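Local coordinates for metallo-beta-lactamase domain-containing protein (Enterococcus faecalis, PDB 2AZ4) that is of unknown function but carries a two-zinc site on a metallo-beta-lactamase fold, and may act as an RNA-binding exonuclease, at residues T10-I15 against P61-L66; A26-H31 against V155-V160; T86-S91 against V108-L113; F183-G188 against K208-L213; Q398-I403 against G416-P421. All blocks are in the same frame, centred on the assembly; numbering follows the deposited sequence.

Contact 1. Residues T10-I15 against P61-L66; sequences TFHSGI and PELKDL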
# COMPACT_ATOMS: atom_id res chain seq x y z
N THR A 10 -8.39 8.86 -19.00
CA THR A 10 -8.32 10.20 -18.42
C THR A 10 -7.55 10.14 -17.13
O THR A 10 -7.87 9.32 -16.26
CB THR A 10 -9.69 10.79 -18.05
OG1 THR A 10 -10.58 10.71 -19.17
CG2 THR A 10 -9.56 12.26 -17.64
N PHE A 11 -6.57 11.02 -16.99
CA PHE A 11 -5.73 11.11 -15.80
C PHE A 11 -6.26 12.19 -14.86
O PHE A 11 -5.79 13.33 -14.85
CB PHE A 11 -4.26 11.31 -16.18
CG PHE A 11 -3.72 10.17 -16.99
CD1 PHE A 11 -3.06 9.09 -16.36
CD2 PHE A 11 -3.92 10.13 -18.38
CE1 PHE A 11 -2.60 8.01 -17.10
CE2 PHE A 11 -3.46 9.04 -19.13
CZ PHE A 11 -2.80 7.98 -18.49
N HIS A 12 -7.29 11.81 -14.11
CA HIS A 12 -8.00 12.73 -13.24
C HIS A 12 -7.17 13.30 -12.12
O HIS A 12 -7.34 14.46 -11.76
CB HIS A 12 -9.25 12.03 -12.65
CG HIS A 12 -10.33 11.77 -13.66
ND1 HIS A 12 -11.05 12.79 -14.25
CD2 HIS A 12 -10.83 10.62 -14.16
CE1 HIS A 12 -11.95 12.27 -15.07
NE2 HIS A 12 -11.82 10.95 -15.05
N SER A 13 -6.25 12.50 -11.55
CA SER A 13 -5.62 12.85 -10.29
C SER A 13 -4.33 12.08 -10.07
O SER A 13 -4.13 11.02 -10.66
CB SER A 13 -6.59 12.53 -9.14
OG SER A 13 -6.16 13.04 -7.90
N GLY A 14 -3.47 12.58 -9.20
CA GLY A 14 -2.27 11.82 -8.84
C GLY A 14 -1.04 12.08 -9.68
O GLY A 14 -0.03 11.37 -9.55
N ILE A 15 -1.09 13.12 -10.50
CA ILE A 15 0.02 13.46 -11.42
C ILE A 15 1.09 14.35 -10.77
O ILE A 15 0.78 15.41 -10.25
CB ILE A 15 -0.49 14.14 -12.71
CG1 ILE A 15 -1.50 13.26 -13.46
CG2 ILE A 15 0.71 14.62 -13.62
CD1 ILE A 15 -0.93 11.97 -14.05
N PRO A 61 -10.21 14.53 -7.40
CA PRO A 61 -10.70 15.16 -8.62
C PRO A 61 -12.20 15.41 -8.60
O PRO A 61 -12.93 14.74 -7.86
CB PRO A 61 -10.35 14.12 -9.69
CG PRO A 61 -10.50 12.80 -8.98
CD PRO A 61 -10.08 13.06 -7.54
N GLU A 62 -12.66 16.34 -9.44
CA GLU A 62 -14.07 16.52 -9.76
C GLU A 62 -14.51 15.35 -10.61
O GLU A 62 -13.91 15.08 -11.65
CB GLU A 62 -14.26 17.80 -10.59
CG GLU A 62 -13.95 19.07 -9.84
CD GLU A 62 -15.21 19.79 -9.31
OE1 GLU A 62 -15.07 20.96 -8.90
OE2 GLU A 62 -16.33 19.21 -9.30
N LEU A 63 -15.54 14.63 -10.17
CA LEU A 63 -15.96 13.43 -10.88
C LEU A 63 -17.47 13.40 -10.97
O LEU A 63 -18.16 13.74 -10.02
CB LEU A 63 -15.44 12.15 -10.21
CG LEU A 63 -13.93 11.85 -10.16
CD1 LEU A 63 -13.63 10.64 -9.25
CD2 LEU A 63 -13.36 11.60 -11.54
N LYS A 64 -17.99 12.98 -12.12
CA LYS A 64 -19.43 13.01 -12.32
C LYS A 64 -20.00 11.66 -11.95
O LYS A 64 -19.51 10.64 -12.42
CB LYS A 64 -19.77 13.36 -13.77
CG LYS A 64 -21.26 13.36 -14.08
CD LYS A 64 -21.50 13.52 -15.59
CE LYS A 64 -22.90 13.05 -15.98
NZ LYS A 64 -23.12 11.59 -15.74
N ASP A 65 -21.04 11.67 -11.11
CA ASP A 65 -21.82 10.48 -10.76
C ASP A 65 -20.95 9.30 -10.31
O ASP A 65 -21.10 8.18 -10.80
CB ASP A 65 -22.74 10.08 -11.92
CG ASP A 65 -23.95 11.01 -12.07
OD1 ASP A 65 -24.61 11.35 -11.05
OD2 ASP A 65 -24.25 11.40 -13.22
N LEU A 66 -20.04 9.58 -9.39
CA LEU A 66 -19.19 8.58 -8.79
C LEU A 66 -19.17 8.72 -7.27
O LEU A 66 -19.17 7.71 -6.55
CB LEU A 66 -17.77 8.64 -9.39
CG LEU A 66 -16.87 7.40 -9.19
CD1 LEU A 66 -17.33 6.18 -9.97
CD2 LEU A 66 -15.40 7.68 -9.48

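Contact 2. Residues A26-H31 against V155-V160; sequences AYKDAH and VGEISV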
# COMPACT_ATOMS: atom_id res chain seq x y z
N ALA A 26 -12.75 4.60 -20.25
CA ALA A 26 -14.14 4.61 -20.74
C ALA A 26 -14.27 4.08 -22.17
O ALA A 26 -13.44 4.37 -23.03
CB ALA A 26 -14.73 5.99 -20.65
N TYR A 27 -15.35 3.33 -22.39
CA TYR A 27 -15.69 2.72 -23.66
C TYR A 27 -17.21 2.53 -23.72
O TYR A 27 -17.78 1.84 -22.88
CB TYR A 27 -15.03 1.35 -23.83
CG TYR A 27 -15.30 0.73 -25.19
CD1 TYR A 27 -14.63 1.17 -26.33
CD2 TYR A 27 -16.24 -0.30 -25.33
CE1 TYR A 27 -14.87 0.61 -27.58
CE2 TYR A 27 -16.50 -0.86 -26.58
CZ TYR A 27 -15.80 -0.40 -27.70
OH TYR A 27 -16.02 -0.96 -28.93
N LYS A 28 -17.82 3.14 -24.75
CA LYS A 28 -19.28 3.18 -24.93
C LYS A 28 -19.95 3.66 -23.64
O LYS A 28 -19.58 4.70 -23.11
CB LYS A 28 -19.85 1.84 -25.43
CG LYS A 28 -19.46 1.48 -26.86
CD LYS A 28 -20.05 0.13 -27.21
CE LYS A 28 -20.10 -0.10 -28.71
NZ LYS A 28 -20.65 -1.47 -29.00
N ASP A 29 -20.92 2.91 -23.12
CA ASP A 29 -21.60 3.29 -21.89
C ASP A 29 -21.01 2.65 -20.61
O ASP A 29 -21.70 2.56 -19.58
CB ASP A 29 -23.10 3.01 -21.99
CG ASP A 29 -23.43 1.57 -22.26
OD1 ASP A 29 -22.50 0.73 -22.41
OD2 ASP A 29 -24.64 1.26 -22.32
N ALA A 30 -19.75 2.25 -20.68
CA ALA A 30 -19.07 1.77 -19.48
C ALA A 30 -17.80 2.55 -19.16
O ALA A 30 -17.12 3.07 -20.07
CB ALA A 30 -18.79 0.25 -19.58
N HIS A 31 -17.50 2.65 -17.87
CA HIS A 31 -16.22 3.20 -17.45
C HIS A 31 -15.75 2.61 -16.13
O HIS A 31 -16.57 2.22 -15.29
CB HIS A 31 -16.20 4.76 -17.48
CG HIS A 31 -17.15 5.44 -16.54
ND1 HIS A 31 -18.14 4.78 -15.84
CD2 HIS A 31 -17.27 6.75 -16.21
CE1 HIS A 31 -18.81 5.66 -15.11
NE2 HIS A 31 -18.30 6.86 -15.31
N VAL A 155 -17.21 -5.08 -17.27
CA VAL A 155 -17.95 -3.85 -16.97
C VAL A 155 -18.32 -3.36 -18.35
O VAL A 155 -17.48 -2.79 -19.06
CB VAL A 155 -17.04 -2.82 -16.23
CG1 VAL A 155 -17.75 -1.47 -16.04
CG2 VAL A 155 -16.56 -3.39 -14.89
N GLY A 156 -19.57 -3.61 -18.74
CA GLY A 156 -19.97 -3.46 -20.14
C GLY A 156 -19.01 -4.26 -21.02
O GLY A 156 -18.74 -5.43 -20.75
N GLU A 157 -18.47 -3.60 -22.03
CA GLU A 157 -17.51 -4.24 -22.92
C GLU A 157 -16.06 -4.05 -22.50
O GLU A 157 -15.14 -4.37 -23.26
CB GLU A 157 -17.74 -3.76 -24.35
CG GLU A 157 -19.01 -4.31 -24.95
CD GLU A 157 -19.11 -4.02 -26.44
OE1 GLU A 157 -18.29 -4.57 -27.22
OE2 GLU A 157 -20.01 -3.23 -26.82
N ILE A 158 -15.84 -3.52 -21.30
CA ILE A 158 -14.51 -3.49 -20.71
C ILE A 158 -14.25 -4.74 -19.89
O ILE A 158 -15.05 -5.12 -19.03
CB ILE A 158 -14.27 -2.25 -19.80
CG1 ILE A 158 -14.79 -0.97 -20.43
CG2 ILE A 158 -12.79 -2.13 -19.44
CD1 ILE A 158 -14.69 0.23 -19.51
N SER A 159 -13.11 -5.38 -20.13
CA SER A 159 -12.71 -6.56 -19.40
C SER A 159 -11.45 -6.25 -18.58
O SER A 159 -10.48 -5.69 -19.09
CB SER A 159 -12.48 -7.71 -20.38
OG SER A 159 -11.48 -8.59 -19.91
N VAL A 160 -11.49 -6.56 -17.28
CA VAL A 160 -10.40 -6.19 -16.38
C VAL A 160 -9.92 -7.45 -15.69
O VAL A 160 -10.70 -8.13 -15.01
CB VAL A 160 -10.82 -5.14 -15.32
CG1 VAL A 160 -9.63 -4.73 -14.43
CG2 VAL A 160 -11.48 -3.92 -15.96
O HOH W 1 -18.93 -0.84 -22.78

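Contact 3. Residues T86-S91 against V108-L113; sequences TAVFLS and VPLYTL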
# COMPACT_ATOMS: atom_id res chain seq x y z
N THR A 86 -20.47 1.11 -14.30
CA THR A 86 -19.38 1.80 -13.64
C THR A 86 -18.80 0.85 -12.62
O THR A 86 -19.54 0.08 -12.00
CB THR A 86 -19.90 3.07 -12.90
OG1 THR A 86 -20.63 3.92 -13.80
CG2 THR A 86 -18.72 3.84 -12.28
N ALA A 87 -17.48 0.89 -12.44
CA ALA A 87 -16.85 0.12 -11.37
C ALA A 87 -15.52 0.72 -10.99
O ALA A 87 -14.87 1.41 -11.80
CB ALA A 87 -16.65 -1.36 -11.81
N VAL A 88 -15.07 0.40 -9.78
CA VAL A 88 -13.82 0.94 -9.29
C VAL A 88 -12.96 -0.24 -8.84
O VAL A 88 -13.46 -1.18 -8.24
CB VAL A 88 -13.99 2.00 -8.13
CG1 VAL A 88 -12.64 2.46 -7.57
CG2 VAL A 88 -14.78 3.22 -8.56
N PHE A 89 -11.67 -0.15 -9.13
CA PHE A 89 -10.72 -1.18 -8.74
C PHE A 89 -9.67 -0.59 -7.84
O PHE A 89 -9.29 0.59 -7.99
CB PHE A 89 -10.08 -1.81 -9.99
CG PHE A 89 -11.05 -2.54 -10.85
CD1 PHE A 89 -11.17 -3.92 -10.76
CD2 PHE A 89 -11.86 -1.85 -11.75
CE1 PHE A 89 -12.10 -4.61 -11.56
CE2 PHE A 89 -12.81 -2.52 -12.55
CZ PHE A 89 -12.93 -3.90 -12.45
N LEU A 90 -9.17 -1.42 -6.93
CA LEU A 90 -8.19 -0.98 -5.96
C LEU A 90 -6.97 -1.91 -6.00
O LEU A 90 -7.08 -3.09 -5.67
CB LEU A 90 -8.86 -0.97 -4.58
CG LEU A 90 -8.18 -0.61 -3.28
CD1 LEU A 90 -7.41 0.72 -3.35
CD2 LEU A 90 -9.22 -0.63 -2.14
N SER A 91 -5.83 -1.36 -6.42
CA SER A 91 -4.63 -2.15 -6.62
C SER A 91 -4.18 -2.80 -5.31
O SER A 91 -3.82 -3.96 -5.31
CB SER A 91 -3.49 -1.30 -7.25
OG SER A 91 -2.84 -0.42 -6.34
N VAL A 108 -21.97 1.83 -6.59
CA VAL A 108 -20.91 1.47 -7.54
C VAL A 108 -20.07 0.35 -6.91
O VAL A 108 -19.62 0.52 -5.80
CB VAL A 108 -20.04 2.71 -7.88
CG1 VAL A 108 -18.83 2.31 -8.76
CG2 VAL A 108 -20.88 3.76 -8.58
N PRO A 109 -19.90 -0.80 -7.60
CA PRO A 109 -19.05 -1.85 -7.04
C PRO A 109 -17.58 -1.48 -6.98
O PRO A 109 -17.08 -0.77 -7.85
CB PRO A 109 -19.24 -3.02 -8.00
CG PRO A 109 -19.70 -2.38 -9.32
CD PRO A 109 -20.52 -1.21 -8.87
N LEU A 110 -16.91 -2.02 -5.97
CA LEU A 110 -15.50 -1.75 -5.69
C LEU A 110 -14.82 -3.12 -5.60
O LEU A 110 -15.21 -3.97 -4.78
CB LEU A 110 -15.34 -0.97 -4.39
CG LEU A 110 -13.92 -0.71 -3.83
CD1 LEU A 110 -13.10 0.09 -4.83
CD2 LEU A 110 -13.95 0.02 -2.48
N TYR A 111 -13.83 -3.31 -6.48
CA TYR A 111 -13.20 -4.62 -6.69
C TYR A 111 -11.76 -4.57 -6.22
O TYR A 111 -11.05 -3.59 -6.45
CB TYR A 111 -13.22 -5.05 -8.18
CG TYR A 111 -14.59 -5.30 -8.75
CD1 TYR A 111 -15.25 -6.52 -8.54
CD2 TYR A 111 -15.24 -4.32 -9.49
CE1 TYR A 111 -16.49 -6.76 -9.05
CE2 TYR A 111 -16.48 -4.53 -10.01
CZ TYR A 111 -17.11 -5.75 -9.80
OH TYR A 111 -18.34 -5.96 -10.30
N THR A 112 -11.33 -5.64 -5.59
CA THR A 112 -9.96 -5.70 -5.14
C THR A 112 -9.64 -7.17 -4.88
O THR A 112 -10.55 -7.97 -4.85
CB THR A 112 -9.71 -4.79 -3.90
OG1 THR A 112 -8.31 -4.59 -3.75
CG2 THR A 112 -10.30 -5.37 -2.61
N LEU A 113 -8.38 -7.54 -4.73
CA LEU A 113 -8.14 -8.92 -4.33
C LEU A 113 -8.64 -9.09 -2.89
O LEU A 113 -8.55 -8.16 -2.08
CB LEU A 113 -6.68 -9.34 -4.47
CG LEU A 113 -6.15 -9.48 -5.91
CD1 LEU A 113 -4.71 -9.85 -5.88
CD2 LEU A 113 -6.94 -10.51 -6.77
O HOH W 2 -5.80 -5.96 -4.89

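Contact 4. Residues F183-G188 against K208-L213; sequences FITYTG and KHTELL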
# COMPACT_ATOMS: atom_id res chain seq x y z
N PHE A 183 -5.68 -2.92 -25.47
CA PHE A 183 -5.13 -3.64 -24.34
C PHE A 183 -4.19 -2.68 -23.64
O PHE A 183 -3.16 -2.29 -24.21
CB PHE A 183 -4.37 -4.89 -24.83
CG PHE A 183 -3.54 -5.58 -23.75
CD1 PHE A 183 -3.99 -5.64 -22.43
CD2 PHE A 183 -2.34 -6.18 -24.08
CE1 PHE A 183 -3.22 -6.27 -21.44
CE2 PHE A 183 -1.57 -6.83 -23.10
CZ PHE A 183 -2.00 -6.87 -21.78
N ILE A 184 -4.55 -2.30 -22.41
CA ILE A 184 -3.74 -1.39 -21.61
C ILE A 184 -3.50 -1.98 -20.21
O ILE A 184 -4.19 -2.89 -19.80
CB ILE A 184 -4.33 0.03 -21.57
CG1 ILE A 184 -5.63 0.07 -20.77
CG2 ILE A 184 -4.53 0.56 -23.01
CD1 ILE A 184 -6.15 1.48 -20.57
N THR A 185 -2.51 -1.46 -19.50
CA THR A 185 -2.04 -2.09 -18.28
C THR A 185 -1.70 -1.03 -17.25
O THR A 185 -1.04 -0.05 -17.57
CB THR A 185 -0.77 -2.94 -18.57
OG1 THR A 185 -1.10 -3.95 -19.53
CG2 THR A 185 -0.28 -3.60 -17.30
N TYR A 186 -2.17 -1.25 -16.02
CA TYR A 186 -1.89 -0.39 -14.88
C TYR A 186 -1.11 -1.22 -13.88
O TYR A 186 -1.60 -2.24 -13.43
CB TYR A 186 -3.21 0.06 -14.26
CG TYR A 186 -3.04 0.80 -12.96
CD1 TYR A 186 -2.24 1.95 -12.87
CD2 TYR A 186 -3.66 0.33 -11.79
CE1 TYR A 186 -2.09 2.64 -11.66
CE2 TYR A 186 -3.51 1.00 -10.58
CZ TYR A 186 -2.74 2.15 -10.51
OH TYR A 186 -2.60 2.82 -9.32
N THR A 187 0.12 -0.82 -13.56
CA THR A 187 0.99 -1.68 -12.75
C THR A 187 0.62 -1.72 -11.27
O THR A 187 0.96 -2.67 -10.57
CB THR A 187 2.50 -1.26 -12.83
OG1 THR A 187 2.66 0.08 -12.36
CG2 THR A 187 3.02 -1.39 -14.24
N GLY A 188 -0.05 -0.67 -10.80
CA GLY A 188 -0.17 -0.41 -9.38
C GLY A 188 1.23 -0.13 -8.88
O GLY A 188 2.08 0.37 -9.64
N LYS A 208 2.89 -8.45 -21.63
CA LYS A 208 3.74 -8.36 -22.82
C LYS A 208 3.02 -7.62 -23.97
O LYS A 208 1.89 -7.95 -24.29
CB LYS A 208 4.09 -9.78 -23.30
CG LYS A 208 5.26 -9.85 -24.28
CD LYS A 208 6.58 -10.15 -23.57
CE LYS A 208 7.75 -9.82 -24.49
NZ LYS A 208 9.06 -9.97 -23.80
N HIS A 209 3.67 -6.61 -24.55
CA HIS A 209 3.19 -5.95 -25.78
C HIS A 209 1.93 -5.10 -25.57
O HIS A 209 1.21 -4.79 -26.54
CB HIS A 209 2.95 -6.99 -26.90
CG HIS A 209 4.17 -7.78 -27.27
ND1 HIS A 209 4.11 -9.11 -27.62
CD2 HIS A 209 5.47 -7.41 -27.37
CE1 HIS A 209 5.33 -9.54 -27.91
NE2 HIS A 209 6.17 -8.52 -27.77
N THR A 210 1.67 -4.73 -24.32
CA THR A 210 0.52 -3.88 -24.03
C THR A 210 0.62 -2.56 -24.79
O THR A 210 1.71 -2.01 -24.94
CB THR A 210 0.33 -3.64 -22.50
OG1 THR A 210 -0.94 -3.00 -22.28
CG2 THR A 210 1.42 -2.78 -21.91
N GLU A 211 -0.52 -2.04 -25.24
CA GLU A 211 -0.51 -0.78 -26.01
C GLU A 211 -0.22 0.41 -25.15
O GLU A 211 0.31 1.41 -25.62
CB GLU A 211 -1.86 -0.56 -26.66
CG GLU A 211 -2.24 -1.65 -27.59
CD GLU A 211 -3.66 -1.53 -28.07
OE1 GLU A 211 -4.27 -2.61 -28.30
OE2 GLU A 211 -4.15 -0.37 -28.22
N LEU A 212 -0.57 0.34 -23.87
CA LEU A 212 -0.36 1.46 -23.00
C LEU A 212 -0.08 0.96 -21.58
O LEU A 212 -0.98 0.41 -20.92
CB LEU A 212 -1.59 2.38 -23.03
CG LEU A 212 -1.44 3.74 -22.36
CD1 LEU A 212 -0.78 4.74 -23.32
CD2 LEU A 212 -2.83 4.21 -21.96
N LEU A 213 1.16 1.14 -21.15
CA LEU A 213 1.61 0.74 -19.82
C LEU A 213 1.66 1.94 -18.89
O LEU A 213 2.54 2.80 -19.01
CB LEU A 213 3.00 0.09 -19.91
CG LEU A 213 3.65 -0.38 -18.59
CD1 LEU A 213 2.76 -1.41 -17.96
CD2 LEU A 213 5.03 -1.00 -18.86

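Contact 5. Residues Q398-I403 against G416-P421; sequences QVLVPI and GERILP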
# COMPACT_ATOMS: atom_id res chain seq x y z
N GLN A 398 4.22 -0.65 -26.06
CA GLN A 398 4.17 0.16 -27.26
C GLN A 398 4.23 1.63 -26.87
O GLN A 398 4.95 2.43 -27.49
CB GLN A 398 2.91 -0.15 -28.06
CG GLN A 398 2.85 -1.58 -28.60
CD GLN A 398 1.53 -1.89 -29.24
OE1 GLN A 398 1.06 -1.16 -30.10
NE2 GLN A 398 0.90 -2.99 -28.82
N VAL A 399 3.48 1.98 -25.82
CA VAL A 399 3.49 3.31 -25.25
C VAL A 399 3.60 3.18 -23.73
O VAL A 399 2.87 2.41 -23.11
CB VAL A 399 2.21 4.12 -25.58
CG1 VAL A 399 2.34 5.53 -25.04
CG2 VAL A 399 1.93 4.15 -27.11
N LEU A 400 4.53 3.95 -23.15
CA LEU A 400 4.76 3.97 -21.71
C LEU A 400 4.24 5.29 -21.14
O LEU A 400 4.54 6.37 -21.68
CB LEU A 400 6.27 3.84 -21.44
CG LEU A 400 6.96 3.39 -20.14
CD1 LEU A 400 7.87 4.46 -19.60
CD2 LEU A 400 6.06 2.77 -19.03
N VAL A 401 3.47 5.20 -20.04
CA VAL A 401 3.03 6.39 -19.33
C VAL A 401 3.53 6.37 -17.87
O VAL A 401 2.95 5.67 -17.05
CB VAL A 401 1.46 6.47 -19.29
CG1 VAL A 401 0.99 7.80 -18.67
CG2 VAL A 401 0.87 6.29 -20.64
N PRO A 402 4.63 7.11 -17.56
CA PRO A 402 4.99 7.18 -16.14
C PRO A 402 3.91 7.88 -15.31
O PRO A 402 3.33 8.89 -15.74
CB PRO A 402 6.28 8.01 -16.15
CG PRO A 402 6.82 7.85 -17.57
CD PRO A 402 5.60 7.83 -18.39
N ILE A 403 3.64 7.29 -14.14
CA ILE A 403 2.72 7.84 -13.14
C ILE A 403 3.31 7.53 -11.78
O ILE A 403 4.31 6.83 -11.69
CB ILE A 403 1.31 7.22 -13.24
CG1 ILE A 403 1.39 5.68 -13.09
CG2 ILE A 403 0.62 7.69 -14.52
CD1 ILE A 403 0.04 4.99 -12.96
N GLY A 416 9.35 1.68 -27.64
CA GLY A 416 8.25 2.40 -28.28
C GLY A 416 8.22 3.84 -27.87
O GLY A 416 9.27 4.47 -27.70
N GLU A 417 7.01 4.37 -27.69
CA GLU A 417 6.83 5.78 -27.39
C GLU A 417 6.57 6.00 -25.90
O GLU A 417 6.46 5.04 -25.13
CB GLU A 417 5.70 6.38 -28.25
CG GLU A 417 6.18 6.98 -29.59
CD GLU A 417 6.83 8.37 -29.46
OE1 GLU A 417 6.90 8.93 -28.32
OE2 GLU A 417 7.28 8.91 -30.51
N ARG A 418 6.50 7.27 -25.51
CA ARG A 418 6.24 7.66 -24.14
C ARG A 418 5.34 8.88 -24.08
O ARG A 418 5.46 9.78 -24.92
CB ARG A 418 7.55 7.96 -23.41
CG ARG A 418 7.38 8.27 -21.94
CD ARG A 418 8.72 8.48 -21.28
NE ARG A 418 9.35 9.72 -21.70
CZ ARG A 418 10.53 10.15 -21.26
NH1 ARG A 418 11.23 9.43 -20.39
NH2 ARG A 418 11.03 11.30 -21.69
N ILE A 419 4.44 8.89 -23.10
CA ILE A 419 3.58 10.03 -22.81
C ILE A 419 3.77 10.42 -21.35
O ILE A 419 3.63 9.58 -20.46
CB ILE A 419 2.08 9.70 -23.01
CG1 ILE A 419 1.78 9.51 -24.50
CG2 ILE A 419 1.20 10.81 -22.41
CD1 ILE A 419 0.40 8.95 -24.79
N LEU A 420 4.10 11.68 -21.12
CA LEU A 420 4.19 12.23 -19.78
C LEU A 420 2.90 13.00 -19.55
O LEU A 420 2.71 14.08 -20.11
CB LEU A 420 5.40 13.15 -19.64
CG LEU A 420 6.78 12.57 -19.98
CD1 LEU A 420 7.84 13.63 -19.81
CD2 LEU A 420 7.12 11.34 -19.17
N PRO A 421 2.00 12.43 -18.71
CA PRO A 421 0.66 12.99 -18.59
C PRO A 421 0.61 14.22 -17.70
O PRO A 421 1.47 14.41 -16.83
CB PRO A 421 -0.14 11.84 -17.97
CG PRO A 421 0.85 11.09 -17.15
CD PRO A 421 2.20 11.26 -17.84

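Contact 1. Residues T10-I15 against P61-L66
No hydrogen bond joins residues 10-15 to 61-66, so the evidence for this contact is all packing, 175 Å² of buried surface carried by four side chains. The CH-pi interaction is the best defined. CD2 of Leu63 stands 3.6 Å from the centroid of the His12 ring and 6° off its normal, and its near-equal distances to the ring atoms confirm that the methyl is centred. Thr10 CG2 covers the opposite face nearer the rim, so the imidazole is clamped between two methyl groups. With CG anti to the carbonyl carbon (chi1 -70°), the ring presents NE2 to Glu24, whose hydrogen bond would fix its rotation.

The remaining packing is aliphatic. Pro61 lays its ring across the CB atoms of His12 and Ser13: its CB lies 3.8 Å from His12 CB, while its CD reaches 3.9 Å to Ser13 CB. Ser13 OG is bonded instead to Gly20 O and Glu39.

His12 and Ser13 both face Val22, a classic beta bulge that turns consecutive side chains toward the 61-66 loop. The loop, which follows helix 51-56, thus covers the end of strand 7-13, and Phe33 of strand 30-34 touches both His12 and Leu63.

Contact 2. Residues A26-H31 against V155-V160
Lys28 NZ donates to Glu157 OE2 at 2.9 Å, a salt bridge between the tips of two beta hairpins that uses the syn lone pair of the carboxylate. Both side chains reach it extended beyond CG. A water adds a second polar link, donating to Tyr27 O and accepting from Glu157 N, each at 2.9 Å.

Each tip is a type II' turn, Tyr27 to Ala30 and Val155 to Ile158, closed by two backbone bonds. Gly156, without a side chain at the first corner of its turn (phi 53°), lets the methyl of Ala30 sit 3.9 Å from its CA and 3.4 Å from Val155 O.

Ile158 CD1 packs against Ala30, 4.1 Å from its CB, and its CG1 meets Tyr27 CB. Glu157 CB touches the Tyr27 ring at CD2 and CE2.

Hairpins 22-27/30-34 and 152-155/158-164 belong to the two mixed sheets of the metallo-beta-lactamase sandwich, which meet here away from the zinc site; Val155 packs on Ala87 of strand 85-89, Ile158 on Ile177 of strand 173-179.

Contact 3. Residues T86-S91 against V108-L113
Val88 O is gripped by Tyr111 N at 2.8 Å, nearly along the C=O axis, and touched by a second, weaker donor, the CA-H of Leu110. It lies midway along the parallel pairing of strands 85-89 and 110-113, the two strands of a beta-alpha-beta unit around helix 95-98, in a metallo-beta-lactamase fold. Val88 N to Pro109 O (3.0 Å) and Leu90 N to Tyr111 O (2.9 Å) complete the ladder, and the short axes cross at -31°.

On one face of the sheet Phe89 and Tyr111 point the same way, both with CG anti to the carbonyl carbon. Their planes lie 23° apart but are slid, with centroids 5.1 Å apart, so they barely overlap; Ala87 CB abuts the Tyr111 edge in plane. The other face holds Val88 CG1 against Leu110 CD1.

Leu90 also packs near the zinc ligand His97. Beside it, Thr112, with OG1 anti to the backbone N (chi1 -163°), donates from above the carbonyl plane to Leu90 O, the OG1 to O distance being 2.7 Å.

Contact 4. Residues F183-G188 against K208-L213
Two backbone carbonyls carry the first shell. Phe183 O accepts from Glu211 N at 2.8 Å, nearly along the C=O axis, and lies 3.0 Å from Thr210 OG1, whose proton has another acceptor within reach. That other oxygen is Thr185 OG1, 2.9 Å from Thr210 OG1; either hydroxyl could donate. Further along, Thr185 N bonds to Leu212 O at 2.8 Å with an N-H...O angle of 155°, where strands 182-186 and 212-216 run parallel.

Thr210 is placed to serve both its neighbours: with OG1 anti to the backbone N (chi1 -170°) the hydroxyl stands 3.7 Å above the centre of the Phe183 ring, and CB makes a CH-pi contact with the same face. Lys208 O approaches the ring edge in plane, and Arg178 adds a cation-pi contact.

Apolar packing follows. Ile184 CG2 presses on Leu212 CB at 3.5 Å, tighter than usual van der Waals contact, while Leu213 CD1 touches the CG2 methyls of both Thr185 and Thr187, 3.8 and 3.7 Å away.

The Glu211 carboxylate adds a weak bond, Phe183 N donating to OE1; in the second shell His182 ND1 holds its OE2. Helix 197-207 links the strands as a beta-alpha-beta unit, its Phe203 packing on Thr185 and Thr187; strand 173-179 flanks 182-186, and strand 399-403 flanks 212-216.

Contact 5. Residues Q398-I403 against G416-P421
The clearest shape match is at the C-terminal end of both segments, where the ring of Pro421 fits beside Val401: its CG lies 3.6 Å from Val401 CG1, and its CD touches Pro402 O. Val401, with CG1 anti to the backbone N (chi1 -174°), turns that methyl into the notch formed by Ile419 O and the proline ring. Phe11 of strand 7-13 packs on Val401, Ile403 and Pro421.

A second bump comes from Pro402. Its CD sits 3.4 Å from Ile419 O and its CG 3.9 Å from Leu420 CD2, so one side of the ring rests on both the carbonyl of Ile419 and the branch of Leu420. Arg418 CG also reaches Pro402 CD, while its NH1 is bonded to Glu409 O and Leu411 O. Toward the N-terminal end, Val399 CG1 crosses Ile419 CD1 obliquely at 3.9 Å.

These side chains ride on a parallel pairing in which Val399 faces Glu417 and Leu400 faces Arg418. Glu417 N to Gln398 O (2.8 Å, 163° at the hydrogen), Leu400 N to Glu417 O and Ile419 N to Leu400 O (2.9 Å) form its ladder; Leu400 N stands above the carbonyl plane of Glu417.

Strand 417-418 is thus a short edge strand on strand 399-403, which leads straight to His404, a zinc ligand, as expected of a metallo-beta-lactamase sheet that carries metal ligands at strand ends.

In the fold
Contacts 1, 2 and 3 reach one seven-stranded mixed sheet, and contacts 2, 4 and 5 the other, so contact 2 joins the two at their hairpin tips. The segments of contacts 1 and 2 alternate along the chain, contact 3 is nested within the loop closed by contact 2, and contacts 4 and 5 follow in series. Contacts 4 and 5 have centres about 10 Å apart and lie on the neighbouring strands 212-216 and 399-403; the centres of contacts 3 and 5 are about 24 Å apart. Contact 1 also touches contact 5, and Ser91 on Tyr186 links contacts 3 and 4. Contacts 3, 4 and 5 each border residues that bind zinc, so both sheets frame the dinuclear site.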